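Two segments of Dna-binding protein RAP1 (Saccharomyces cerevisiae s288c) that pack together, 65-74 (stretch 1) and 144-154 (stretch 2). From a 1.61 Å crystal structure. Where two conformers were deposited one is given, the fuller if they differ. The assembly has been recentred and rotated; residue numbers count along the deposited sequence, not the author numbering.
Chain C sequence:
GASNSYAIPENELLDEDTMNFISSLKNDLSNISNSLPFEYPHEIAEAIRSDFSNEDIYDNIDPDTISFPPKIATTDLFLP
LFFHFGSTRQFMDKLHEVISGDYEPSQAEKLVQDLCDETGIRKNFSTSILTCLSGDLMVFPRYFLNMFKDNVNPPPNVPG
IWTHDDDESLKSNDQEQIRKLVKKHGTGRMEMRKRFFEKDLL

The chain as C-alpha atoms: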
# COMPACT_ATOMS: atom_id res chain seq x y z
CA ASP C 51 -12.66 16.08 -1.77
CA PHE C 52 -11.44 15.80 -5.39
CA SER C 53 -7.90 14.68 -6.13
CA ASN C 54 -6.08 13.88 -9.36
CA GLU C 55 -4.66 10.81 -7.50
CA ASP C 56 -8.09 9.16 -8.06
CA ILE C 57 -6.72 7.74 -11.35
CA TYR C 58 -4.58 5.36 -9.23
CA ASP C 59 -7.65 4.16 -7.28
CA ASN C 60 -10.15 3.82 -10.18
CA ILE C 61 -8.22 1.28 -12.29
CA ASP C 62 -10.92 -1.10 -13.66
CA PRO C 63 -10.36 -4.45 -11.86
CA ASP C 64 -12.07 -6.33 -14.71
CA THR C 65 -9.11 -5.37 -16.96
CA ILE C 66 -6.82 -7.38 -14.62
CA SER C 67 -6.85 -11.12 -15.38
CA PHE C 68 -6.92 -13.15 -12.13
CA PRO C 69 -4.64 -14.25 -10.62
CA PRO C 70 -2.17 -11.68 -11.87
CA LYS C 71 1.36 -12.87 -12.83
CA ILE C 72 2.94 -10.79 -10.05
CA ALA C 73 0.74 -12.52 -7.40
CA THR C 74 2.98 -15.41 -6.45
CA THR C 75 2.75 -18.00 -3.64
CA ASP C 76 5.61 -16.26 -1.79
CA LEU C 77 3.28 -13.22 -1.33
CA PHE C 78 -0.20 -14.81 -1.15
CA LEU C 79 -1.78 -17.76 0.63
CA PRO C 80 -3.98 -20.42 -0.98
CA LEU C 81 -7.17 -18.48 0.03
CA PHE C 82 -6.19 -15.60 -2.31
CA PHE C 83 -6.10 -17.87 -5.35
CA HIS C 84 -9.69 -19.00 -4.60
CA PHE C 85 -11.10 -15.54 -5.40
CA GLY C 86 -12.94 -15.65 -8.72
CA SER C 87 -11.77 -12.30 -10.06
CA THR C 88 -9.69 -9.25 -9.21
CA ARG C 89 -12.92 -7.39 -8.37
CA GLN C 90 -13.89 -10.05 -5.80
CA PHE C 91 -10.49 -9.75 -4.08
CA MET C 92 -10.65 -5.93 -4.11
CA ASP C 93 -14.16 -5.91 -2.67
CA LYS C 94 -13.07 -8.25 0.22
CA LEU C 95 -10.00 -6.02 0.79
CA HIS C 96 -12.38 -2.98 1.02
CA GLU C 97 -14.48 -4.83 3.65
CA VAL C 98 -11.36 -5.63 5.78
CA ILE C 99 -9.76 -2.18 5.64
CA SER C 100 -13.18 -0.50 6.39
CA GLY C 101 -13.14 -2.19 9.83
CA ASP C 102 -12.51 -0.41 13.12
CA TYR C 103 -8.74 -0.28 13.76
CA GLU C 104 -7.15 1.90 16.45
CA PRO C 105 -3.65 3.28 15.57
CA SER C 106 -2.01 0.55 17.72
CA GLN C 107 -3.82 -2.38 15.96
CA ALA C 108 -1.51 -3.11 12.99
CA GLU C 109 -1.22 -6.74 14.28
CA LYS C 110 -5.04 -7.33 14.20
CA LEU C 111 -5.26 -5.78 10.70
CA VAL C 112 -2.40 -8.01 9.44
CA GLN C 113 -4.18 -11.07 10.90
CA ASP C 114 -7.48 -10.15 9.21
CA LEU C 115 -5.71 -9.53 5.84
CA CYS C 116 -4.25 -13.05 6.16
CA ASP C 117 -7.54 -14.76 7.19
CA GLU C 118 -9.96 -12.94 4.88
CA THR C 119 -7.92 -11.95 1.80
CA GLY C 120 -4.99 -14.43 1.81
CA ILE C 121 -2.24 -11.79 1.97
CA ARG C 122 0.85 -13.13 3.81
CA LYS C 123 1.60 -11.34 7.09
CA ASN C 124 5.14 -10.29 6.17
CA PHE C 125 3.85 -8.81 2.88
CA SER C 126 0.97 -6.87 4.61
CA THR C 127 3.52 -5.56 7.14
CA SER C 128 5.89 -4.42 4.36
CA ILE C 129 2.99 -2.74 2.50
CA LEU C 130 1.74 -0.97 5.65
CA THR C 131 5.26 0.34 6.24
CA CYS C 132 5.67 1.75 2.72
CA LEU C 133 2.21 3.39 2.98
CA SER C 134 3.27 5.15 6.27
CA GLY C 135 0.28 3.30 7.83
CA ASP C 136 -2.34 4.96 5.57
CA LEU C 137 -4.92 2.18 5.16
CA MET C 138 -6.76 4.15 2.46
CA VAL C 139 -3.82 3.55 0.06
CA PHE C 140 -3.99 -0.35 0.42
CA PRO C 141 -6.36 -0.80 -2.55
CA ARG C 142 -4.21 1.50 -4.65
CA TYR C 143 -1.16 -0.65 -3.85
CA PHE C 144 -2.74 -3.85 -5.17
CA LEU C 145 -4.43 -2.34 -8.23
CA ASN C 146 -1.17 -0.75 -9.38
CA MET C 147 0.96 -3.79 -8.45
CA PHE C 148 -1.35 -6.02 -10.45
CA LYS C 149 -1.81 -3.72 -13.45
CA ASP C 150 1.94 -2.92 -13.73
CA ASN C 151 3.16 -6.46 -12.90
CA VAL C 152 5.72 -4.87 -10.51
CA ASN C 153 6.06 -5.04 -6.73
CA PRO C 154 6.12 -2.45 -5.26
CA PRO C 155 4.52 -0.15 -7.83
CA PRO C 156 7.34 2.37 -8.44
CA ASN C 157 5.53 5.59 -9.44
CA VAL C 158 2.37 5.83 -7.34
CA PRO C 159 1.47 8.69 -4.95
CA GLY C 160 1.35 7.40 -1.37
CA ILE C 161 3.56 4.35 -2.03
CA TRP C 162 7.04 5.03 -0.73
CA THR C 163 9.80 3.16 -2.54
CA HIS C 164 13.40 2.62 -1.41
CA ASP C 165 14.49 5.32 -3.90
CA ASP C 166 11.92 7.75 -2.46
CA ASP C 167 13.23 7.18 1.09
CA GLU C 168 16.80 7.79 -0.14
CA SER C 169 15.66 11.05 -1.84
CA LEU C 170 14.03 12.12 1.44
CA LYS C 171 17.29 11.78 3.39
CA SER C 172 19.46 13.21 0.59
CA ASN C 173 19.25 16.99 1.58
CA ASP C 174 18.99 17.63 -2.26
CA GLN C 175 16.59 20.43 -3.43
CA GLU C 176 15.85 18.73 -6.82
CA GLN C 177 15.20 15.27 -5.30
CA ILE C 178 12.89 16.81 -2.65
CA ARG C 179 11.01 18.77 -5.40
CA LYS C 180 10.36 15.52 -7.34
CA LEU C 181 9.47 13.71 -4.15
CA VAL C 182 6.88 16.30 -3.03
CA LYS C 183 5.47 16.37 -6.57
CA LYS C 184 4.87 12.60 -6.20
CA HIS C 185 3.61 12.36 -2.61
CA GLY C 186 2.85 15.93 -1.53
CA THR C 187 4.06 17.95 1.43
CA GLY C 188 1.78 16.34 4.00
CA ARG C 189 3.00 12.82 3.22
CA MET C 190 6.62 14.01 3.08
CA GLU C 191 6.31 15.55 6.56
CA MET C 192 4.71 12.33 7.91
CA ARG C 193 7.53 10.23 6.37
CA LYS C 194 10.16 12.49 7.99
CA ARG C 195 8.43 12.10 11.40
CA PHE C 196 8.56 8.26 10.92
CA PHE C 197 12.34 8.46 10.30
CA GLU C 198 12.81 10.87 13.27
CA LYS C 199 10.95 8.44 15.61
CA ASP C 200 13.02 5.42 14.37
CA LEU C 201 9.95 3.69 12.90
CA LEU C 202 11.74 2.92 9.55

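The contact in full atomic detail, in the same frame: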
# COMPACT_ATOMS: atom_id res chain seq x y z
N THR C 65 -10.19 -5.40 -15.97
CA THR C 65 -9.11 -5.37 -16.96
C THR C 65 -7.90 -6.14 -16.47
O THR C 65 -6.93 -6.26 -17.21
CB THR C 65 -8.69 -3.93 -17.30
OG1 THR C 65 -8.03 -3.29 -16.20
CG2 THR C 65 -9.82 -3.09 -17.81
N ILE C 66 -7.94 -6.66 -15.22
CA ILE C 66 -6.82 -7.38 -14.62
C ILE C 66 -7.18 -8.85 -14.52
O ILE C 66 -7.96 -9.24 -13.64
CB ILE C 66 -6.50 -6.79 -13.23
CG1 ILE C 66 -6.12 -5.28 -13.32
CG2 ILE C 66 -5.34 -7.58 -12.57
CD1 ILE C 66 -6.00 -4.57 -12.02
N SER C 67 -6.60 -9.69 -15.38
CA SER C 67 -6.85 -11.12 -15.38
C SER C 67 -6.38 -11.69 -14.03
O SER C 67 -5.34 -11.25 -13.51
CB SER C 67 -6.09 -11.78 -16.54
OG SER C 67 -6.34 -13.17 -16.58
N PHE C 68 -7.17 -12.59 -13.46
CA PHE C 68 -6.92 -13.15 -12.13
C PHE C 68 -6.58 -14.64 -12.16
O PHE C 68 -7.28 -15.42 -12.83
CB PHE C 68 -8.15 -12.92 -11.23
CG PHE C 68 -7.86 -13.12 -9.76
CD1 PHE C 68 -7.37 -12.08 -8.99
CD2 PHE C 68 -8.00 -14.36 -9.18
CE1 PHE C 68 -7.01 -12.29 -7.66
CE2 PHE C 68 -7.66 -14.56 -7.84
CZ PHE C 68 -7.19 -13.53 -7.09
N PRO C 69 -5.55 -15.07 -11.42
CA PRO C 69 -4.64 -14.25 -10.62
C PRO C 69 -3.61 -13.57 -11.49
O PRO C 69 -3.14 -14.14 -12.50
CB PRO C 69 -3.97 -15.28 -9.70
CG PRO C 69 -3.93 -16.52 -10.53
CD PRO C 69 -5.19 -16.50 -11.38
N PRO C 70 -3.18 -12.37 -11.08
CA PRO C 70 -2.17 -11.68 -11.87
C PRO C 70 -0.81 -12.36 -11.77
O PRO C 70 -0.53 -12.97 -10.74
CB PRO C 70 -2.12 -10.27 -11.28
CG PRO C 70 -2.84 -10.31 -10.07
CD PRO C 70 -3.65 -11.55 -9.95
N LYS C 71 0.03 -12.25 -12.81
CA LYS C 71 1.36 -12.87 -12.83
C LYS C 71 2.23 -12.50 -11.63
O LYS C 71 2.97 -13.33 -11.09
CB LYS C 71 2.09 -12.56 -14.15
CG LYS C 71 3.33 -13.41 -14.40
CD LYS C 71 4.15 -12.94 -15.61
CE LYS C 71 3.37 -12.83 -16.90
NZ LYS C 71 4.25 -12.57 -18.07
N ILE C 72 2.13 -11.25 -11.18
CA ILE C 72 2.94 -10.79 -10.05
C ILE C 72 2.51 -11.42 -8.71
O ILE C 72 3.26 -11.34 -7.73
CB ILE C 72 2.87 -9.24 -9.96
CG1 ILE C 72 3.99 -8.63 -9.08
CG2 ILE C 72 1.48 -8.76 -9.52
CD1 ILE C 72 5.39 -8.81 -9.59
N ALA C 73 1.28 -11.97 -8.65
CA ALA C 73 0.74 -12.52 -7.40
C ALA C 73 1.20 -13.94 -7.24
O ALA C 73 0.56 -14.87 -7.70
CB ALA C 73 -0.79 -12.44 -7.39
N THR C 74 2.36 -14.12 -6.63
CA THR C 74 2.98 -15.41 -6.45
C THR C 74 2.68 -16.00 -5.08
O THR C 74 2.27 -15.28 -4.17
CB THR C 74 4.49 -15.25 -6.65
OG1 THR C 74 4.93 -14.23 -5.75
CG2 THR C 74 4.85 -14.79 -8.04
N PHE C 144 -2.47 -2.62 -4.40
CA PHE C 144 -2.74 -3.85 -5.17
C PHE C 144 -3.16 -3.58 -6.60
O PHE C 144 -2.69 -4.27 -7.50
CB PHE C 144 -3.77 -4.73 -4.46
CG PHE C 144 -3.21 -5.37 -3.22
CD1 PHE C 144 -2.28 -6.38 -3.32
CD2 PHE C 144 -3.55 -4.91 -1.97
CE1 PHE C 144 -1.72 -6.95 -2.17
CE2 PHE C 144 -2.96 -5.47 -0.83
CZ PHE C 144 -2.06 -6.48 -0.94
N LEU C 145 -4.03 -2.59 -6.85
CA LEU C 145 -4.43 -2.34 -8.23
C LEU C 145 -3.24 -2.02 -9.10
O LEU C 145 -3.16 -2.48 -10.23
CB LEU C 145 -5.43 -1.18 -8.33
CG LEU C 145 -6.82 -1.46 -7.78
CD1 LEU C 145 -7.58 -0.14 -7.53
CD2 LEU C 145 -7.61 -2.38 -8.72
N ASN C 146 -2.33 -1.17 -8.59
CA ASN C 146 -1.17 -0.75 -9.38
C ASN C 146 -0.13 -1.87 -9.49
O ASN C 146 0.43 -2.08 -10.55
CB ASN C 146 -0.60 0.56 -8.86
CG ASN C 146 -1.52 1.70 -9.23
OD1 ASN C 146 -1.39 2.29 -10.30
ND2 ASN C 146 -2.47 1.99 -8.40
N MET C 147 0.08 -2.62 -8.42
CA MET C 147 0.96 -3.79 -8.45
C MET C 147 0.49 -4.76 -9.52
O MET C 147 1.27 -5.24 -10.34
CB MET C 147 0.93 -4.47 -7.07
CG MET C 147 1.71 -5.80 -7.02
SD MET C 147 1.25 -6.64 -5.49
CE MET C 147 2.16 -8.23 -5.60
N PHE C 148 -0.79 -5.06 -9.50
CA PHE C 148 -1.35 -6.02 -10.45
C PHE C 148 -1.37 -5.52 -11.88
O PHE C 148 -1.04 -6.29 -12.79
CB PHE C 148 -2.76 -6.42 -10.04
CG PHE C 148 -2.97 -7.07 -8.69
CD1 PHE C 148 -1.94 -7.75 -8.05
CD2 PHE C 148 -4.25 -7.24 -8.19
CE1 PHE C 148 -2.18 -8.44 -6.86
CE2 PHE C 148 -4.48 -7.93 -7.01
CZ PHE C 148 -3.44 -8.58 -6.39
N LYS C 149 -1.77 -4.25 -12.09
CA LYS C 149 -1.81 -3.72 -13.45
C LYS C 149 -0.40 -3.63 -14.04
O LYS C 149 -0.21 -4.00 -15.20
CB LYS C 149 -2.50 -2.34 -13.48
CG LYS C 149 -2.81 -1.81 -14.89
CD LYS C 149 -3.36 -0.38 -14.87
CE LYS C 149 -3.46 0.21 -16.25
NZ LYS C 149 -4.17 1.52 -16.24
N ASP C 150 0.57 -3.13 -13.27
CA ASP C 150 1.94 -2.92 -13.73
C ASP C 150 2.79 -4.18 -13.72
O ASP C 150 3.89 -4.14 -14.27
CB ASP C 150 2.64 -1.85 -12.87
CG ASP C 150 2.01 -0.46 -12.78
OD1 ASP C 150 1.25 -0.09 -13.70
OD2 ASP C 150 2.32 0.27 -11.80
N ASN C 151 2.36 -5.24 -13.03
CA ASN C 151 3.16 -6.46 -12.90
C ASN C 151 4.52 -6.15 -12.25
O ASN C 151 5.56 -6.61 -12.72
CB ASN C 151 3.32 -7.12 -14.29
CG ASN C 151 3.98 -8.46 -14.26
OD1 ASN C 151 3.97 -9.13 -13.25
ND2 ASN C 151 4.68 -8.81 -15.34
N VAL C 152 4.51 -5.31 -11.20
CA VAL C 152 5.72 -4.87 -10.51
C VAL C 152 5.38 -4.72 -9.04
O VAL C 152 4.30 -4.22 -8.71
CB VAL C 152 6.26 -3.55 -11.11
CG1 VAL C 152 5.28 -2.41 -10.86
CG2 VAL C 152 7.64 -3.21 -10.55
N ASN C 153 6.28 -5.13 -8.16
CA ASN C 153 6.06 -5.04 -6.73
C ASN C 153 7.32 -4.51 -6.03
O ASN C 153 8.35 -5.18 -6.08
CB ASN C 153 5.76 -6.44 -6.16
CG ASN C 153 5.54 -6.38 -4.67
OD1 ASN C 153 4.78 -5.54 -4.20
ND2 ASN C 153 6.08 -7.32 -3.93
N PRO C 154 7.26 -3.36 -5.37
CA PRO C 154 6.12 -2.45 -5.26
C PRO C 154 5.91 -1.67 -6.54
O PRO C 154 6.84 -1.50 -7.32
CB PRO C 154 6.53 -1.50 -4.13
CG PRO C 154 8.00 -1.40 -4.28
CD PRO C 154 8.44 -2.81 -4.66
O HOH W 1 0.79 -8.90 -12.76

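This contact is an apolar clasp with one water at its edge. An irregular segment, 65-74, lies along the last turns of the helix that ends at D150 and along the loop that follows, burying 523 Å² in total without a single direct hydrogen bond between the two stretches.

F148 is the centre. Its CA-to-CB bond points toward stretch 1, and with chi1 at -60° (m) and chi2 at -24° the ring presents a face to P70. The proline CG sits 3.6 Å from the centroid of the F148 ring, 19° off the ring normal, a CH-pi contact in which the puckered proline points its CG into the aromatic face. I72 approaches the same ring near its plane, CG2 to F148 CD1 at 3.9 Å, while A73 adds its CB 4.3 Å from F148 CE1. The type I turn from P70 to A73, closed by A73 N to P70 O at 2.9 Å, brings these three residues to one ring.

The two isoleucines use different rotamers for different surfaces. I66 is m, t: its CG2 rests 3.8 Å from F148 CB, and the extended chi2 carries CD1 on to L145, 4.3 Å from L145 CD2. L145 starts with its CA-to-CB bond pointing away, yet its end comes back within reach. I72, the residue with the most area covered, is t, p. Its CG2 lies 3.6 Å from M147 O and 3.9 Å from M147 CG, whereas CD1 reaches past the helix end to V152 N and N153 N, each 4.0 Å away. Beta-branching suits this place: two arms from one CB touch both helix and loop. M147, all t, is an extended chain; its CA-to-CB bond points sideways, but its end comes nearer, and CG meets I72 CG2.

The water-mediated polar link lies at the helix end. N151 leaves the helix with positive phi (58°), a conformation asparagine tolerates well, and its t rotamer brings OD1 within 3.5 Å of I72 CB. OD1 is also 3.5 Å from I72 N, but the angle is too poor for a hydrogen bond. A water makes the link instead: it accepts from I72 N at 3.1 Å and donates to F148 O and N151 OD1, both at 3.2 Å, so one molecule serves the turn's amide, a carbonyl of the final helical turn and the asparagine.

K149, extended through four t angles, borders the apolar patch, covering some of I66 with its base while its end leads away.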